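Local structure of endoglycosidase (Bacteroides thetaiotaomicron, 6Q64) at residues R63-R66 with K67-H70; I135-L138 with G139-L142; S208-N211 with K212-V215; S241-T244 with S245-V248; D274-E277 with R278-I282. The protein probably hydrolyses glycosidic bonds as a glycoside hydrolase family 18 endoglycosidase of a gut Bacteroides that breaks down complex N-glycans. The protein carries 1 engineered substitution. One frame throughout, in Å; residues are numbered along the deposited sequence.

Contact 1: residues R63-R66 with K67-H70; sequences REYR and KTPH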
loop_
_atom_site.group_PDB
_atom_site.type_symbol
_atom_site.label_atom_id
_atom_site.label_comp_id
_atom_site.label_asym_id
_atom_site.label_seq_id
_atom_site.Cartn_x
_atom_site.Cartn_y
_atom_site.Cartn_z
ATOM N N ARG A 63 14.298 -10.822 -5.663
ATOM C CA ARG A 63 14.064 -9.744 -6.649
ATOM C C ARG A 63 13.301 -10.312 -7.859
ATOM O O ARG A 63 12.413 -9.581 -8.349
ATOM C CB ARG A 63 15.390 -9.079 -7.021
ATOM C CG ARG A 63 15.652 -7.765 -6.297
ATOM C CD ARG A 63 16.904 -7.063 -6.831
ATOM N NE ARG A 63 18.077 -7.442 -6.045
ATOM C CZ ARG A 63 19.082 -8.204 -6.454
ATOM N NH1 ARG A 63 19.153 -8.639 -7.697
ATOM N NH2 ARG A 63 20.048 -8.499 -5.604
ATOM N N GLU A 64 13.625 -11.539 -8.304
ATOM C CA GLU A 64 12.924 -12.250 -9.410
ATOM C C GLU A 64 11.466 -12.499 -9.005
ATOM O O GLU A 64 10.556 -12.002 -9.674
ATOM C CB GLU A 64 13.626 -13.560 -9.787
ATOM C CG GLU A 64 14.814 -13.380 -10.732
ATOM C CD GLU A 64 14.516 -12.944 -12.174
ATOM O OE1 GLU A 64 14.154 -11.750 -12.412
ATOM O OE2 GLU A 64 14.667 -13.799 -13.080
ATOM N N TYR A 65 11.261 -13.242 -7.936
ATOM C CA TYR A 65 9.943 -13.537 -7.316
ATOM C C TYR A 65 8.984 -12.335 -7.379
ATOM O O TYR A 65 7.782 -12.456 -7.664
ATOM C CB TYR A 65 10.171 -13.887 -5.845
ATOM C CG TYR A 65 8.917 -14.208 -5.092
ATOM C CD1 TYR A 65 8.220 -15.369 -5.388
ATOM C CD2 TYR A 65 8.429 -13.360 -4.110
ATOM C CE1 TYR A 65 7.049 -15.691 -4.728
ATOM C CE2 TYR A 65 7.252 -13.662 -3.440
ATOM C CZ TYR A 65 6.578 -14.845 -3.739
ATOM O OH TYR A 65 5.436 -15.203 -3.075
ATOM N N ARG A 66 9.498 -11.179 -7.005
ATOM C CA ARG A 66 8.739 -9.916 -6.828
ATOM C C ARG A 66 7.957 -9.640 -8.125
ATOM O O ARG A 66 6.929 -8.965 -8.085
ATOM C CB ARG A 66 9.794 -8.838 -6.530
ATOM C CG ARG A 66 9.348 -7.637 -5.710
ATOM C CD ARG A 66 10.073 -7.596 -4.378
ATOM N NE ARG A 66 9.365 -8.419 -3.425
ATOM C CZ ARG A 66 9.766 -8.715 -2.208
ATOM N NH1 ARG A 66 10.927 -8.279 -1.736
ATOM N NH2 ARG A 66 8.968 -9.465 -1.470
ATOM N N LYS A 67 8.493 -10.122 -9.245
ATOM C CA LYS A 67 8.106 -9.769 -10.630
ATOM C C LYS A 67 7.217 -10.888 -11.183
ATOM O O LYS A 67 6.483 -10.638 -12.116
ATOM C CB LYS A 67 9.379 -9.553 -11.457
ATOM C CG LYS A 67 10.214 -8.339 -11.049
ATOM C CD LYS A 67 11.370 -7.968 -11.996
ATOM C CE LYS A 67 12.191 -9.134 -12.529
ATOM N NZ LYS A 67 13.547 -9.197 -11.926
ATOM N N THR A 68 7.295 -12.090 -10.627
ATOM C CA THR A 68 6.313 -13.164 -10.886
ATOM C C THR A 68 4.985 -12.711 -10.291
ATOM O O THR A 68 4.967 -11.754 -9.518
ATOM C CB THR A 68 6.760 -14.505 -10.300
ATOM O OG1 THR A 68 6.515 -14.452 -8.886
ATOM C CG2 THR A 68 8.197 -14.826 -10.641
ATOM N N PRO A 69 3.850 -13.359 -10.664
ATOM C CA PRO A 69 2.537 -13.017 -10.137
ATOM C C PRO A 69 2.197 -13.987 -8.992
ATOM O O PRO A 69 2.342 -15.192 -9.113
ATOM C CB PRO A 69 1.703 -13.166 -11.413
ATOM C CG PRO A 69 2.289 -14.400 -12.084
ATOM C CD PRO A 69 3.740 -14.462 -11.642
ATOM N N HIS A 70 1.792 -13.403 -7.870
ATOM C CA HIS A 70 1.753 -14.055 -6.543
ATOM C C HIS A 70 0.829 -13.237 -5.657
ATOM O O HIS A 70 0.448 -12.162 -6.084
ATOM C CB HIS A 70 3.166 -14.168 -5.955
ATOM C CG HIS A 70 3.819 -12.874 -5.631
ATOM N ND1 HIS A 70 4.543 -12.163 -6.576
ATOM C CD2 HIS A 70 3.885 -12.179 -4.470
ATOM C CE1 HIS A 70 4.973 -11.035 -6.027
ATOM N NE2 HIS A 70 4.608 -11.037 -4.716
#
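A chi1 of 180° sets CG of Tyr-65 opposite its backbone N, while His-70 turns its ring to lie between its backbone N and carbonyl carbon (chi1 66°), and the two rings meet. CE2 of Tyr-65 lies over one face of the imidazole, displaced toward its rim, with CE2 of Tyr-65 3.8 Å from CD2 of His-70. The ring planes are inclined at 31°, an oblique meeting. In the plane of the same imidazole, at its edge, sits the carbonyl oxygen of Arg-66. ND1 of His-70 donates to O of Thr-68 at 3.0 Å, and NE2 is held by Asp-99, so both ring nitrogens are engaged and the rotation of the ring is fixed. Arg-66 also reaches Asp-99, through a salt bridge from NE, and its NH2 donates to O of Asp-96. These groups gather where the chain passes from helix 53-65 toward strand 72-76, the first strand of the TIM barrel expected of family 18. Here O of Glu-64 accepts from N of Lys-67 at 2.8 Å and, weakly, from N of Thr-68. The hydroxyl of Thr-68 donates to O of Tyr-65, OG1 to O 2.7 Å, arriving in the carbonyl plane on a lone pair. On the exposed side, the Lys-67 chain bends back so that NZ forms a salt bridge with OE1 of Glu-64 at 2.7 Å, approaching that oxygen nearly along its C-O bond. Asn-356 of helix 346-358 packs against both Tyr-65 and His-70.

Contact 2: residues I135-L138 with G139-L142; sequences IQDL and GDQL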
loop_
_atom_site.group_PDB
_atom_site.type_symbol
_atom_site.label_atom_id
_atom_site.label_comp_id
_atom_site.label_asym_id
_atom_site.label_seq_id
_atom_site.Cartn_x
_atom_site.Cartn_y
_atom_site.Cartn_z
ATOM N N ILE A 135 -6.694 11.999 1.268
ATOM C CA ILE A 135 -7.021 13.094 0.320
ATOM C C ILE A 135 -8.511 13.417 0.447
ATOM O O ILE A 135 -9.392 12.479 0.337
ATOM C CB ILE A 135 -6.450 12.796 -1.068
ATOM C CG1 ILE A 135 -4.939 12.999 -0.952
ATOM C CG2 ILE A 135 -7.065 13.682 -2.135
ATOM C CD1 ILE A 135 -4.142 12.557 -2.125
ATOM N N GLN A 136 -8.695 14.676 0.865
ATOM C CA GLN A 136 -9.938 15.331 1.334
ATOM C C GLN A 136 -9.969 16.694 0.654
ATOM O O GLN A 136 -10.776 16.838 -0.279
ATOM C CB GLN A 136 -9.955 15.437 2.862
ATOM C CG GLN A 136 -10.904 16.498 3.414
ATOM C CD GLN A 136 -11.492 16.130 4.759
ATOM O OE1 GLN A 136 -11.915 14.996 4.994
ATOM N NE2 GLN A 136 -11.532 17.099 5.660
ATOM N N ASP A 137 -9.087 17.620 1.046
ATOM C CA ASP A 137 -9.102 19.002 0.485
ATOM C C ASP A 137 -7.917 19.187 -0.463
ATOM O O ASP A 137 -6.944 18.421 -0.337
ATOM C CB ASP A 137 -9.182 20.056 1.592
ATOM C CG ASP A 137 -10.469 19.931 2.392
ATOM O OD1 ASP A 137 -11.559 20.025 1.787
ATOM O OD2 ASP A 137 -10.380 19.685 3.602
ATOM N N LEU A 138 -8.041 20.139 -1.394
ATOM C CA LEU A 138 -7.030 20.430 -2.441
ATOM C C LEU A 138 -5.661 20.552 -1.775
ATOM O O LEU A 138 -4.791 19.717 -2.053
ATOM C CB LEU A 138 -7.399 21.717 -3.180
ATOM C CG LEU A 138 -6.289 22.344 -4.027
ATOM C CD1 LEU A 138 -5.610 21.330 -4.929
ATOM C CD2 LEU A 138 -6.830 23.493 -4.861
ATOM N N GLY A 139 -5.477 21.554 -0.929
ATOM C CA GLY A 139 -4.269 21.648 -0.093
ATOM C C GLY A 139 -4.381 20.702 1.083
ATOM O O GLY A 139 -5.282 20.929 1.926
ATOM N N ASP A 140 -3.542 19.672 1.135
ATOM C CA ASP A 140 -3.573 18.714 2.264
ATOM C C ASP A 140 -2.151 18.216 2.501
ATOM O O ASP A 140 -1.651 17.500 1.624
ATOM C CB ASP A 140 -4.575 17.582 2.023
ATOM C CG ASP A 140 -5.889 17.716 2.799
ATOM O OD1 ASP A 140 -6.203 18.816 3.279
ATOM O OD2 ASP A 140 -6.605 16.711 2.909
ATOM N N GLN A 141 -1.528 18.643 3.609
ATOM C CA GLN A 141 -0.220 18.129 4.101
ATOM C C GLN A 141 0.933 18.687 3.265
ATOM O O GLN A 141 2.060 18.278 3.534
ATOM C CB GLN A 141 -0.109 16.596 4.035
ATOM C CG GLN A 141 -1.200 15.847 4.793
ATOM C CD GLN A 141 -0.982 15.912 6.283
ATOM O OE1 GLN A 141 -0.209 15.138 6.845
ATOM N NE2 GLN A 141 -1.647 16.854 6.935
ATOM N N LEU A 142 0.685 19.531 2.265
ATOM C CA LEU A 142 1.786 20.223 1.543
ATOM C C LEU A 142 1.549 21.723 1.637
ATOM O O LEU A 142 2.254 22.488 0.942
ATOM C CB LEU A 142 1.855 19.774 0.081
ATOM C CG LEU A 142 2.327 18.343 -0.189
ATOM C CD1 LEU A 142 2.472 18.118 -1.691
ATOM C CD2 LEU A 142 3.646 18.026 0.509
#
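Ile-135 comes near the Asp-140 carboxylate through its backbone alone, CA lying 4.5 Å from OD2 of Asp-140, while its side chain packs on Met-213 and Phe-216 of helix 211-224. At Gln-136 the approach is closer: CB touches the same oxygen, with CB of Gln-136 3.6 Å from OD2 of Asp-140. The amide end of Gln-136 leads off from this contact, its side chain packing on His-195. Next comes Asp-137, whose backbone N donates to OD2 of Asp-140. The bond is nearly straight, 168° at the hydrogen, but long and weak, with N of Asp-137 3.2 Å from OD2 of Asp-140. Here the chain leaves strand 128-135, a parallel strand of the family 18 TIM barrel, through a loop to helix 149-155, and the Asp-140 side chain points back toward the backbone of the residues just after the strand. The other carboxylate oxygen leans on the aliphatic part of Asp-137, OD1 of Asp-140 lying 3.6 Å from CB of Asp-137. With chi1 at -62°, CG of Asp-137 stands beside its own backbone N, and its OD1 accepts from the backbone N of Thr-198. The two acids are near neighbours: OD2 of Asp-137 is 4.3 Å from OD1 of Asp-140, close enough that each might raise the other's pKa somewhat. Leu-138 points away from the following residues, and its N is bonded to OG1 of Thr-198. Its buried branches lie among Val-166 and Tyr-169 of helix 162-179 and Trp-153 and Val-154 of helix 149-155.

Contact 3: residues S208-N211 with K212-V215; sequences SGNN and KMQV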
loop_
_atom_site.group_PDB
_atom_site.type_symbol
_atom_site.label_atom_id
_atom_site.label_comp_id
_atom_site.label_asym_id
_atom_site.label_seq_id
_atom_site.Cartn_x
_atom_site.Cartn_y
_atom_site.Cartn_z
ATOM N N SER A 208 -16.445 12.751 -16.619
ATOM C CA SER A 208 -17.928 12.779 -16.655
ATOM C C SER A 208 -18.470 12.881 -15.214
ATOM O O SER A 208 -19.622 13.294 -15.031
ATOM C CB SER A 208 -18.405 11.567 -17.482
ATOM O OG SER A 208 -19.652 11.028 -17.049
ATOM N N GLY A 209 -17.640 12.604 -14.202
ATOM C CA GLY A 209 -18.027 12.706 -12.775
ATOM C C GLY A 209 -17.181 13.711 -12.003
ATOM O O GLY A 209 -17.387 14.879 -12.148
ATOM N N ASN A 210 -16.243 13.251 -11.188
ATOM C CA ASN A 210 -15.306 14.092 -10.410
ATOM C C ASN A 210 -14.099 14.419 -11.282
ATOM O O ASN A 210 -13.102 13.714 -11.167
ATOM C CB ASN A 210 -14.858 13.340 -9.157
ATOM C CG ASN A 210 -14.184 14.217 -8.126
ATOM O OD1 ASN A 210 -13.739 15.333 -8.421
ATOM N ND2 ASN A 210 -14.100 13.687 -6.916
ATOM N N ASN A 211 -14.191 15.413 -12.149
ATOM C CA ASN A 211 -13.115 15.672 -13.137
ATOM C C ASN A 211 -11.877 16.176 -12.402
ATOM O O ASN A 211 -10.806 16.211 -13.054
ATOM C CB ASN A 211 -13.484 16.715 -14.190
ATOM C CG ASN A 211 -12.452 16.855 -15.298
ATOM O OD1 ASN A 211 -11.937 15.832 -15.822
ATOM N ND2 ASN A 211 -12.185 18.122 -15.709
ATOM N N LYS A 212 -12.019 16.625 -11.143
ATOM C CA LYS A 212 -10.896 17.287 -10.408
ATOM C C LYS A 212 -10.019 16.162 -9.882
ATOM O O LYS A 212 -8.826 16.091 -10.207
ATOM C CB LYS A 212 -11.343 18.333 -9.369
ATOM C CG LYS A 212 -12.465 17.929 -8.428
ATOM C CD LYS A 212 -13.225 19.079 -7.788
ATOM C CE LYS A 212 -14.487 18.540 -7.141
ATOM N NZ LYS A 212 -14.947 19.434 -6.064
HETATM N N MSE A 213 -10.672 15.201 -9.226
HETATM C CA MSE A 213 -9.995 13.968 -8.868
HETATM C C MSE A 213 -9.440 13.243 -10.101
HETATM O O MSE A 213 -8.525 12.453 -9.982
HETATM C CB MSE A 213 -10.918 13.087 -8.020
HETATM C CG MSE A 213 -10.158 12.210 -7.018
HETATM SE SE MSE A 213 -8.858 13.152 -5.837
HETATM C CE MSE A 213 -10.432 13.937 -5.041
ATOM N N GLN A 214 -9.953 13.517 -11.298
ATOM C CA GLN A 214 -9.510 12.819 -12.490
ATOM C C GLN A 214 -8.172 13.399 -12.956
ATOM O O GLN A 214 -7.275 12.613 -13.324
ATOM C CB GLN A 214 -10.577 12.915 -13.585
ATOM C CG GLN A 214 -10.106 12.507 -14.979
ATOM C CD GLN A 214 -9.960 11.000 -15.145
ATOM O OE1 GLN A 214 -10.656 10.204 -14.502
ATOM N NE2 GLN A 214 -9.055 10.617 -16.025
ATOM N N VAL A 215 -8.027 14.719 -12.991
ATOM C CA VAL A 215 -6.766 15.316 -13.538
ATOM C C VAL A 215 -5.706 15.286 -12.418
ATOM O O VAL A 215 -4.482 15.335 -12.719
ATOM C CB VAL A 215 -6.984 16.694 -14.207
ATOM C CG1 VAL A 215 -7.505 17.736 -13.240
ATOM C CG2 VAL A 215 -5.731 17.187 -14.930
#
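Asn-210 lays its side chain along the first turn of the helix, beginning with CB, which lies 4.1 Å from CB of Met-213, a selenomethionine. CG comes nearer to the same methylene, CG of Asn-210 being 3.5 Å from CB of Met-213. At the tip the amide divides its work. OD1 accepts from the backbone N of Met-213 at 3.2 Å, and more weakly from N of Lys-212, although the modelled place of this oxygen is less certain because it crowds the Lys-212 chain. Asn-210 is thus the N-cap of helix 211-224, its side chain taking up backbone N-H groups at the helix start; that helix follows strand 184-189 in the TIM barrel. ND2 rests on Met-213, ND2 of Asn-210 lying 3.4 Å from CB of Met-213, and donates to O of Leu-199 in a neighbouring loop. CG set anti to the backbone N, chi1 -166°, carries the amide over the helix start. One residue on, O of Asn-211 accepts from N of Val-215 at 3.2 Å. The amides of Asn-211 and Gln-214 lie almost parallel, 5° apart, with OD1 of Asn-211 3.9 Å from CG of Gln-214; the Gln-214 amide is itself held by OG1 of Thr-244 and by Glu-218.

Contact 4: residues S241-T244 with S245-V248; sequences STET and SKLV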
loop_
_atom_site.group_PDB
_atom_site.type_symbol
_atom_site.label_atom_id
_atom_site.label_comp_id
_atom_site.label_asym_id
_atom_site.label_seq_id
_atom_site.Cartn_x
_atom_site.Cartn_y
_atom_site.Cartn_z
ATOM N N SER A 241 -13.536 5.214 -12.119
ATOM C CA SER A 241 -14.079 4.808 -13.438
ATOM C C SER A 241 -13.211 3.688 -14.009
ATOM O O SER A 241 -12.061 3.608 -13.646
ATOM C CB SER A 241 -14.144 5.953 -14.382
ATOM O OG SER A 241 -12.844 6.333 -14.816
ATOM N N THR A 242 -13.770 2.860 -14.882
ATOM C CA THR A 242 -13.070 1.763 -15.588
ATOM C C THR A 242 -11.755 2.336 -16.135
ATOM O O THR A 242 -10.688 1.756 -15.878
ATOM C CB THR A 242 -13.980 1.141 -16.665
ATOM O OG1 THR A 242 -15.251 0.724 -16.167
ATOM C CG2 THR A 242 -13.412 -0.114 -17.276
ATOM N N GLU A 243 -11.825 3.439 -16.868
ATOM C CA GLU A 243 -10.659 3.969 -17.614
ATOM C C GLU A 243 -9.635 4.485 -16.619
ATOM O O GLU A 243 -8.441 4.241 -16.834
ATOM C CB GLU A 243 -11.044 5.095 -18.575
ATOM C CG GLU A 243 -11.558 4.594 -19.904
ATOM C CD GLU A 243 -10.709 3.486 -20.497
ATOM O OE1 GLU A 243 -9.492 3.765 -20.733
ATOM O OE2 GLU A 243 -11.258 2.344 -20.675
ATOM N N THR A 244 -10.098 5.226 -15.618
ATOM C CA THR A 244 -9.231 5.889 -14.612
ATOM C C THR A 244 -8.552 4.777 -13.784
ATOM O O THR A 244 -7.350 4.874 -13.493
ATOM C CB THR A 244 -10.035 6.926 -13.811
ATOM O OG1 THR A 244 -10.779 7.809 -14.655
ATOM C CG2 THR A 244 -9.146 7.790 -12.957
ATOM N N SER A 245 -9.267 3.697 -13.499
ATOM C CA SER A 245 -8.718 2.515 -12.803
ATOM C C SER A 245 -7.440 2.012 -13.507
ATOM O O SER A 245 -6.573 1.447 -12.835
ATOM C CB SER A 245 -9.771 1.436 -12.646
ATOM O OG SER A 245 -9.704 0.493 -13.704
ATOM N N LYS A 246 -7.300 2.168 -14.816
ATOM C CA LYS A 246 -6.081 1.680 -15.511
ATOM C C LYS A 246 -4.869 2.502 -15.069
ATOM O O LYS A 246 -3.755 2.052 -15.279
ATOM C CB LYS A 246 -6.257 1.719 -17.028
ATOM C CG LYS A 246 -7.304 0.739 -17.538
ATOM C CD LYS A 246 -7.544 0.789 -19.035
ATOM C CE LYS A 246 -8.473 -0.310 -19.511
ATOM N NZ LYS A 246 -9.417 0.208 -20.518
ATOM N N LEU A 247 -5.076 3.659 -14.456
ATOM C CA LEU A 247 -3.965 4.565 -14.076
ATOM C C LEU A 247 -3.503 4.289 -12.635
ATOM O O LEU A 247 -2.492 4.926 -12.200
ATOM C CB LEU A 247 -4.453 6.006 -14.215
ATOM C CG LEU A 247 -4.652 6.532 -15.629
ATOM C CD1 LEU A 247 -4.930 8.021 -15.548
ATOM C CD2 LEU A 247 -3.452 6.253 -16.529
ATOM N N VAL A 248 -4.185 3.369 -11.955
ATOM C CA VAL A 248 -3.950 2.996 -10.539
ATOM C C VAL A 248 -3.571 1.518 -10.420
ATOM O O VAL A 248 -4.340 0.649 -10.848
ATOM C CB VAL A 248 -5.212 3.317 -9.749
ATOM C CG1 VAL A 248 -5.160 2.731 -8.360
ATOM C CG2 VAL A 248 -5.413 4.812 -9.713
#
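Thr-244 and Ser-245, both buried, lie in the short, weakly bonded helix 242-245, with Lys-246 following on the exposed side. O of Thr-244 accepts from N of Leu-247 at 2.8 Å, and CB of Leu-247 rests against the same oxygen. N of Thr-244 is held in turn by OG of Ser-241, the N-cap of helix 242-245, at 3.1 Å. Ser-245 is tied back twice. Its N donates to O of Ser-241 at 2.8 Å, while its hydroxyl donates to O of Thr-242, OG to O 2.7 Å, tilted 26° from the carbonyl plane. Lys-246 runs side by side with Glu-243, both pointing the same way. The lysine chain stays extended as far as CE and bends at chi4 (139°), which brings NZ to 2.8 Å from OE2 of Glu-243 on the syn side, 24° out of the carboxylate plane, in a solvent-facing salt bridge. From Ser-245 to Val-248 the chain makes a type I beta turn, closed by N of Val-248 donating to O of Ser-245 at 3.2 Å. This turn delivers the chain to strand 251-254 of the parallel barrel sheet. On one flank Thr-244 and Leu-247 pack on Ile-217 of helix 211-224; on another, OG of Ser-245 also accepts from the backbone N of Asp-274, in the segment that leads into helix 276-279.

Contact 5: residues D274-E277 with R278-I282; sequences DDWE and RKTII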
loop_
_atom_site.group_PDB
_atom_site.type_symbol
_atom_site.label_atom_id
_atom_site.label_comp_id
_atom_site.label_asym_id
_atom_site.label_seq_id
_atom_site.Cartn_x
_atom_site.Cartn_y
_atom_site.Cartn_z
ATOM N N ASP A 274 -10.744 -2.132 -13.809
ATOM C CA ASP A 274 -9.899 -2.961 -14.695
ATOM C C ASP A 274 -9.254 -4.004 -13.788
ATOM O O ASP A 274 -8.771 -3.635 -12.714
ATOM C CB ASP A 274 -8.919 -2.131 -15.526
ATOM C CG ASP A 274 -8.129 -2.948 -16.545
ATOM O OD1 ASP A 274 -8.752 -3.541 -17.437
ATOM O OD2 ASP A 274 -6.895 -2.995 -16.441
ATOM N N ASP A 275 -9.384 -5.271 -14.152
ATOM C CA ASP A 275 -8.562 -6.367 -13.599
ATOM C C ASP A 275 -8.645 -6.390 -12.074
ATOM O O ASP A 275 -7.622 -6.555 -11.415
ATOM C CB ASP A 275 -7.125 -6.167 -14.048
ATOM C CG ASP A 275 -6.253 -7.376 -13.796
ATOM O OD1 ASP A 275 -6.812 -8.520 -13.591
ATOM O OD2 ASP A 275 -5.034 -7.162 -13.800
ATOM N N TRP A 276 -9.835 -6.275 -11.523
ATOM C CA TRP A 276 -9.988 -6.005 -10.085
ATOM C C TRP A 276 -9.460 -7.126 -9.175
ATOM O O TRP A 276 -8.915 -6.800 -8.131
ATOM C CB TRP A 276 -11.435 -5.667 -9.827
ATOM C CG TRP A 276 -12.377 -6.794 -10.027
ATOM C CD1 TRP A 276 -13.059 -7.108 -11.159
ATOM C CD2 TRP A 276 -12.810 -7.707 -9.023
ATOM N NE1 TRP A 276 -13.877 -8.173 -10.932
ATOM C CE2 TRP A 276 -13.744 -8.570 -9.640
ATOM C CE3 TRP A 276 -12.459 -7.909 -7.688
ATOM C CZ2 TRP A 276 -14.368 -9.602 -8.951
ATOM C CZ3 TRP A 276 -13.086 -8.917 -6.992
ATOM C CH2 TRP A 276 -14.020 -9.755 -7.620
ATOM N N GLU A 277 -9.619 -8.388 -9.526
ATOM C CA GLU A 277 -9.136 -9.533 -8.712
ATOM C C GLU A 277 -7.637 -9.435 -8.491
ATOM O O GLU A 277 -7.233 -9.464 -7.324
ATOM C CB GLU A 277 -9.366 -10.878 -9.376
ATOM C CG GLU A 277 -10.841 -11.206 -9.511
ATOM C CD GLU A 277 -11.378 -11.154 -10.931
ATOM O OE1 GLU A 277 -11.072 -10.165 -11.621
ATOM O OE2 GLU A 277 -12.095 -12.106 -11.317
ATOM N N ARG A 278 -6.844 -9.320 -9.549
ATOM C CA ARG A 278 -5.360 -9.384 -9.423
ATOM C C ARG A 278 -4.783 -8.055 -8.915
ATOM O O ARG A 278 -3.652 -8.055 -8.409
ATOM C CB ARG A 278 -4.748 -9.891 -10.728
ATOM C CG ARG A 278 -5.030 -11.377 -10.962
ATOM C CD ARG A 278 -4.498 -12.323 -9.883
ATOM N NE ARG A 278 -3.082 -12.002 -9.713
ATOM C CZ ARG A 278 -2.411 -11.965 -8.571
ATOM N NH1 ARG A 278 -1.135 -11.625 -8.588
ATOM N NH2 ARG A 278 -2.983 -12.256 -7.418
ATOM N N LYS A 279 -5.525 -6.958 -8.955
ATOM C CA LYS A 279 -4.994 -5.672 -8.456
ATOM C C LYS A 279 -5.599 -5.316 -7.089
ATOM O O LYS A 279 -5.268 -4.241 -6.537
ATOM C CB LYS A 279 -5.284 -4.566 -9.458
ATOM C CG LYS A 279 -4.690 -4.774 -10.834
ATOM C CD LYS A 279 -5.224 -3.771 -11.854
ATOM C CE LYS A 279 -5.031 -2.325 -11.480
ATOM N NZ LYS A 279 -5.374 -1.452 -12.625
ATOM N N THR A 280 -6.487 -6.140 -6.558
ATOM C CA THR A 280 -7.132 -5.808 -5.273
ATOM C C THR A 280 -6.265 -6.349 -4.126
ATOM O O THR A 280 -5.781 -7.507 -4.180
ATOM C CB THR A 280 -8.581 -6.290 -5.242
ATOM O OG1 THR A 280 -9.335 -5.572 -6.223
ATOM C CG2 THR A 280 -9.184 -6.047 -3.884
ATOM N N ILE A 281 -6.059 -5.519 -3.117
ATOM C CA ILE A 281 -5.366 -5.896 -1.856
ATOM C C ILE A 281 -6.379 -5.744 -0.726
ATOM O O ILE A 281 -7.025 -4.687 -0.662
ATOM C CB ILE A 281 -4.087 -5.056 -1.663
ATOM C CG1 ILE A 281 -2.940 -5.619 -2.502
ATOM C CG2 ILE A 281 -3.678 -5.014 -0.214
ATOM C CD1 ILE A 281 -1.911 -4.599 -2.884
ATOM N N ILE A 282 -6.529 -6.767 0.112
ATOM C CA ILE A 282 -7.428 -6.678 1.290
ATOM C C ILE A 282 -6.561 -6.717 2.545
ATOM O O ILE A 282 -5.574 -7.468 2.583
ATOM C CB ILE A 282 -8.499 -7.765 1.267
ATOM C CG1 ILE A 282 -7.988 -9.084 0.677
ATOM C CG2 ILE A 282 -9.688 -7.238 0.496
ATOM C CD1 ILE A 282 -8.953 -10.256 0.846
#
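Asp-275 and Lys-279 cross at about a right angle, the lysine methylenes passing across the aspartate side chain, with CB of Asp-275 3.8 Å from CD of Lys-279. Toward Arg-278, by contrast, Asp-275 lies alongside and points the same way; the carboxylate and guanidinium planes are turned 72° apart, and the touch is between OD1 of Asp-275 and CB of Arg-278, at 3.8 Å. Trp-276 crosses Thr-280 obliquely. The Thr-280 hydroxyl sits near the plane of the indole at its edge, CE3 of Trp-276 lying 4.2 Å from OG1 of Thr-280. One indole face is covered by the next residue, CG of Glu-277 standing over its centre. Beneath the side chains, N of Lys-279 donates to O of Asp-275 at 3.3 Å and the Thr-280 hydroxyl to O of Trp-276, a bond whose very short modelled length is doubtful. The single turn 276-279 runs straight into strand 280-285, a strand of the barrel between 251-254 and 329-333. The contact carries no salt bridge of its own: NZ of Lys-279 stays 4.4 Å from OD2 of Asp-274 and bonds instead to Tyr-251, Val-248 and Ser-245, while the guanidinium of Arg-278 serves the carbonyls of His-70 and Arg-326. Both cations thus mainly donate hydrogen bonds to neighbouring segments, and the nearby acids probably add only a weaker attraction.

In the fold
Contacts 1 to 5 follow one another along the chain, each at a junction between secondary-structure elements and loops of the parallel eight-stranded TIM barrel. Contact 1 leads into strand 72-76, contact 2 leaves strand 128-135, contact 3 opens helix 211-224, and contacts 4 and 5 feed the adjacent strands 251-254 and 280-285. Contacts 1 and 2 lie on opposite sides of the chain's centre, their centres 34 Å apart. Contacts 2, 3, 4, 5 and 1 touch in turn: 2 and 3 by packing, centres 16 Å apart, 3 and 4, and 4 and 5, through polar groups, centres 12 Å apart, and 5 and 1 through Arg-278. The touches therefore run between successive parts of the barrel's loops and helices.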